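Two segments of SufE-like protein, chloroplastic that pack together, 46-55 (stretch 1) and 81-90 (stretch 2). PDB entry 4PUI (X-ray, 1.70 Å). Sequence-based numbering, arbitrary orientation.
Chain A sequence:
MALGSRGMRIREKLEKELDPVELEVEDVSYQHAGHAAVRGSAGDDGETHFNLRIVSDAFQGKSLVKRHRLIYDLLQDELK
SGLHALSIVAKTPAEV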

# COMPACT_ATOMS: atom_id res chain seq x y z
N GLY A 46 10.33 12.37 4.92
CA GLY A 46 10.17 11.33 5.92
C GLY A 46 9.56 10.01 5.51
O GLY A 46 9.61 9.06 6.28
N GLU A 47 9.00 9.94 4.31
CA GLU A 47 8.27 8.75 3.88
C GLU A 47 7.25 8.33 4.92
O GLU A 47 7.22 7.19 5.35
CB GLU A 47 9.22 7.58 3.56
CG GLU A 47 10.26 7.91 2.50
CD GLU A 47 10.91 6.66 1.92
OE1 GLU A 47 11.95 6.24 2.46
OE2 GLU A 47 10.39 6.11 0.93
N THR A 48 6.40 9.27 5.32
CA THR A 48 5.44 9.04 6.39
C THR A 48 4.04 8.75 5.86
O THR A 48 3.22 8.15 6.56
CB THR A 48 5.33 10.28 7.29
OG1 THR A 48 5.02 11.42 6.48
CG2 THR A 48 6.64 10.53 8.01
N HIS A 49 3.76 9.17 4.62
CA HIS A 49 2.43 9.02 4.06
C HIS A 49 2.48 8.54 2.61
O HIS A 49 3.18 9.12 1.79
CB HIS A 49 1.69 10.36 4.10
CG HIS A 49 1.38 10.84 5.49
ND1 HIS A 49 2.35 11.34 6.33
CD2 HIS A 49 0.22 10.88 6.18
CE1 HIS A 49 1.79 11.67 7.48
NE2 HIS A 49 0.50 11.40 7.42
N PHE A 50 1.74 7.48 2.32
CA PHE A 50 1.64 6.97 0.96
C PHE A 50 0.19 6.75 0.56
O PHE A 50 -0.65 6.43 1.40
CB PHE A 50 2.38 5.65 0.79
CG PHE A 50 3.87 5.77 0.93
CD1 PHE A 50 4.47 5.80 2.18
CD2 PHE A 50 4.68 5.84 -0.20
CE1 PHE A 50 5.86 5.91 2.30
CE2 PHE A 50 6.06 5.95 -0.10
CZ PHE A 50 6.65 5.98 1.17
N ASN A 51 -0.09 6.94 -0.73
CA ASN A 51 -1.33 6.48 -1.32
C ASN A 51 -1.02 5.19 -2.06
O ASN A 51 -0.07 5.13 -2.84
CB ASN A 51 -1.90 7.50 -2.32
CG ASN A 51 -2.33 8.81 -1.66
OD1 ASN A 51 -2.72 8.82 -0.50
ND2 ASN A 51 -2.26 9.90 -2.41
N LEU A 52 -1.83 4.16 -1.83
CA LEU A 52 -1.68 2.88 -2.52
C LEU A 52 -2.91 2.57 -3.37
O LEU A 52 -4.04 2.70 -2.89
CB LEU A 52 -1.53 1.75 -1.51
CG LEU A 52 -0.42 1.87 -0.47
CD1 LEU A 52 -0.41 0.66 0.46
CD2 LEU A 52 0.93 2.02 -1.15
N ARG A 53 -2.70 2.18 -4.62
CA ARG A 53 -3.79 1.63 -5.43
C ARG A 53 -3.36 0.25 -5.88
O ARG A 53 -2.34 0.10 -6.56
CB ARG A 53 -4.10 2.51 -6.64
CG ARG A 53 -5.28 1.99 -7.48
CD ARG A 53 -5.46 2.82 -8.73
NE ARG A 53 -6.61 2.42 -9.55
CZ ARG A 53 -6.56 1.49 -10.49
NH1 ARG A 53 -5.42 0.85 -10.71
NH2 ARG A 53 -7.64 1.20 -11.22
N ILE A 54 -4.11 -0.76 -5.47
CA ILE A 54 -3.74 -2.15 -5.72
C ILE A 54 -4.88 -2.88 -6.37
O ILE A 54 -5.98 -2.93 -5.82
CB ILE A 54 -3.42 -2.88 -4.41
CG1 ILE A 54 -2.54 -1.99 -3.53
CG2 ILE A 54 -2.77 -4.27 -4.67
CD1 ILE A 54 -2.37 -2.50 -2.11
N VAL A 55 -4.62 -3.48 -7.53
CA VAL A 55 -5.59 -4.37 -8.17
C VAL A 55 -5.04 -5.80 -8.11
O VAL A 55 -4.02 -6.11 -8.73
CB VAL A 55 -5.88 -3.96 -9.62
CG1 VAL A 55 -6.98 -4.85 -10.19
CG2 VAL A 55 -6.28 -2.49 -9.70
N SER A 81 7.62 1.80 12.50
CA SER A 81 8.96 2.38 12.41
C SER A 81 9.07 3.59 11.50
O SER A 81 10.10 3.80 10.85
CB SER A 81 10.00 1.32 12.00
OG SER A 81 9.67 0.72 10.75
N GLY A 82 8.02 4.39 11.44
CA GLY A 82 8.11 5.67 10.77
C GLY A 82 7.00 5.96 9.79
O GLY A 82 6.77 7.12 9.45
N LEU A 83 6.34 4.91 9.30
CA LEU A 83 5.20 5.08 8.40
C LEU A 83 3.98 5.47 9.23
O LEU A 83 3.63 4.78 10.19
CB LEU A 83 4.92 3.79 7.64
CG LEU A 83 3.72 3.80 6.69
CD1 LEU A 83 3.91 4.89 5.68
CD2 LEU A 83 3.55 2.43 5.98
N HIS A 84 3.36 6.60 8.89
CA HIS A 84 2.25 7.11 9.68
C HIS A 84 0.90 6.72 9.13
O HIS A 84 0.03 6.27 9.89
CB HIS A 84 2.33 8.63 9.79
CG HIS A 84 3.46 9.12 10.63
ND1 HIS A 84 4.27 8.28 11.37
CD2 HIS A 84 3.93 10.38 10.86
CE1 HIS A 84 5.18 8.99 12.01
NE2 HIS A 84 5.00 10.26 11.71
N ALA A 85 0.71 6.87 7.83
CA ALA A 85 -0.60 6.66 7.24
C ALA A 85 -0.52 6.05 5.85
O ALA A 85 0.38 6.38 5.07
CB ALA A 85 -1.37 7.96 7.18
N LEU A 86 -1.46 5.17 5.55
CA LEU A 86 -1.63 4.66 4.21
C LEU A 86 -3.05 4.93 3.74
O LEU A 86 -4.01 4.59 4.43
CB LEU A 86 -1.38 3.15 4.16
CG LEU A 86 0.04 2.67 4.44
CD1 LEU A 86 0.03 1.18 4.74
CD2 LEU A 86 0.93 3.00 3.27
N SER A 87 -3.18 5.53 2.57
CA SER A 87 -4.49 5.70 1.96
C SER A 87 -4.67 4.60 0.90
O SER A 87 -3.98 4.59 -0.12
CB SER A 87 -4.58 7.08 1.32
OG SER A 87 -5.80 7.23 0.62
N ILE A 88 -5.61 3.69 1.14
CA ILE A 88 -5.68 2.45 0.37
C ILE A 88 -6.88 2.39 -0.57
O ILE A 88 -8.01 2.63 -0.16
CB ILE A 88 -5.71 1.25 1.31
CG1 ILE A 88 -4.39 1.17 2.09
CG2 ILE A 88 -5.98 -0.05 0.53
CD1 ILE A 88 -4.41 0.19 3.23
N VAL A 89 -6.62 2.09 -1.84
CA VAL A 89 -7.67 1.70 -2.78
C VAL A 89 -7.30 0.29 -3.18
O VAL A 89 -6.21 0.06 -3.68
CB VAL A 89 -7.73 2.61 -4.03
CG1 VAL A 89 -8.70 2.04 -5.08
CG2 VAL A 89 -8.18 4.01 -3.64
N ALA A 90 -8.19 -0.65 -2.91
CA ALA A 90 -7.92 -2.06 -3.17
C ALA A 90 -9.08 -2.67 -3.94
O ALA A 90 -10.20 -2.75 -3.42
CB ALA A 90 -7.71 -2.81 -1.86
O HOH W 1 9.20 8.67 9.02

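The two stretches pair as neighbouring parallel β-strands, 49-55 beside 85-90, and bury 715 Å² between them. At the entrance, one water donates hydrogen bonds to Gly-46 O (2.8 Å) and Gly-82 O (2.9 Å), linking two carbonyls that could not bond each other. Both glycines adopt backbone angles that would jam a CB against the preceding carbonyl. The side chain of Glu-47 leads away from stretch 2 and is satisfied elsewhere in the structure.

Thr-48 begins the direct pairing. Its carbonyl O accepts from two successive amides, His-84 N (2.8 Å) and Ala-85 N (3.1 Å), while its CG2 methyl lies over the face of the His-84 ring. Thr-48 OG1 also hydrogen-bonds His-49 ND1 (2.7 Å), tying together the side chains of these two neighbours. The His-49 ring in turn packs against the Ala-85 methyl, with His-49 CD2 3.5 Å from Ala-85 CB.

From Phe-50 onward, the even-numbered residues of stretch 1 supply the ladder. Phe-50 N donates to Ala-85 O (3.3 Å) and Phe-50 O accepts from Ser-87 N (2.9 Å), while the ring presents its edge to Leu-83, Phe-50 CD1 to Leu-83 CD1 at 3.7 Å. On the other face, Asn-51 OD1 comes within 3.1 Å of Ser-87 CB. Leu-52 N reaches Ser-87 O (2.8 Å), Leu-52 O receives Val-89 N (2.9 Å), and Leu-52 CD1 packs 3.9 Å from Leu-86 CD2. The extended Arg-53 lays its aliphatic CG 4.2 Å from Val-89 CG1, while its NH1 is hydrogen-bonded elsewhere in the structure. Ile-54 N to Val-89 O (2.9 Å) is the last of these bonds between the two stretches.

The buried side chains of Phe-50, Leu-52 and Ile-54 thus share one face with Leu-86, Ile-88 and Ala-90, apolar groups suited to this sheltered side; the face bearing Asn-51 and Arg-53 is more open and more polar.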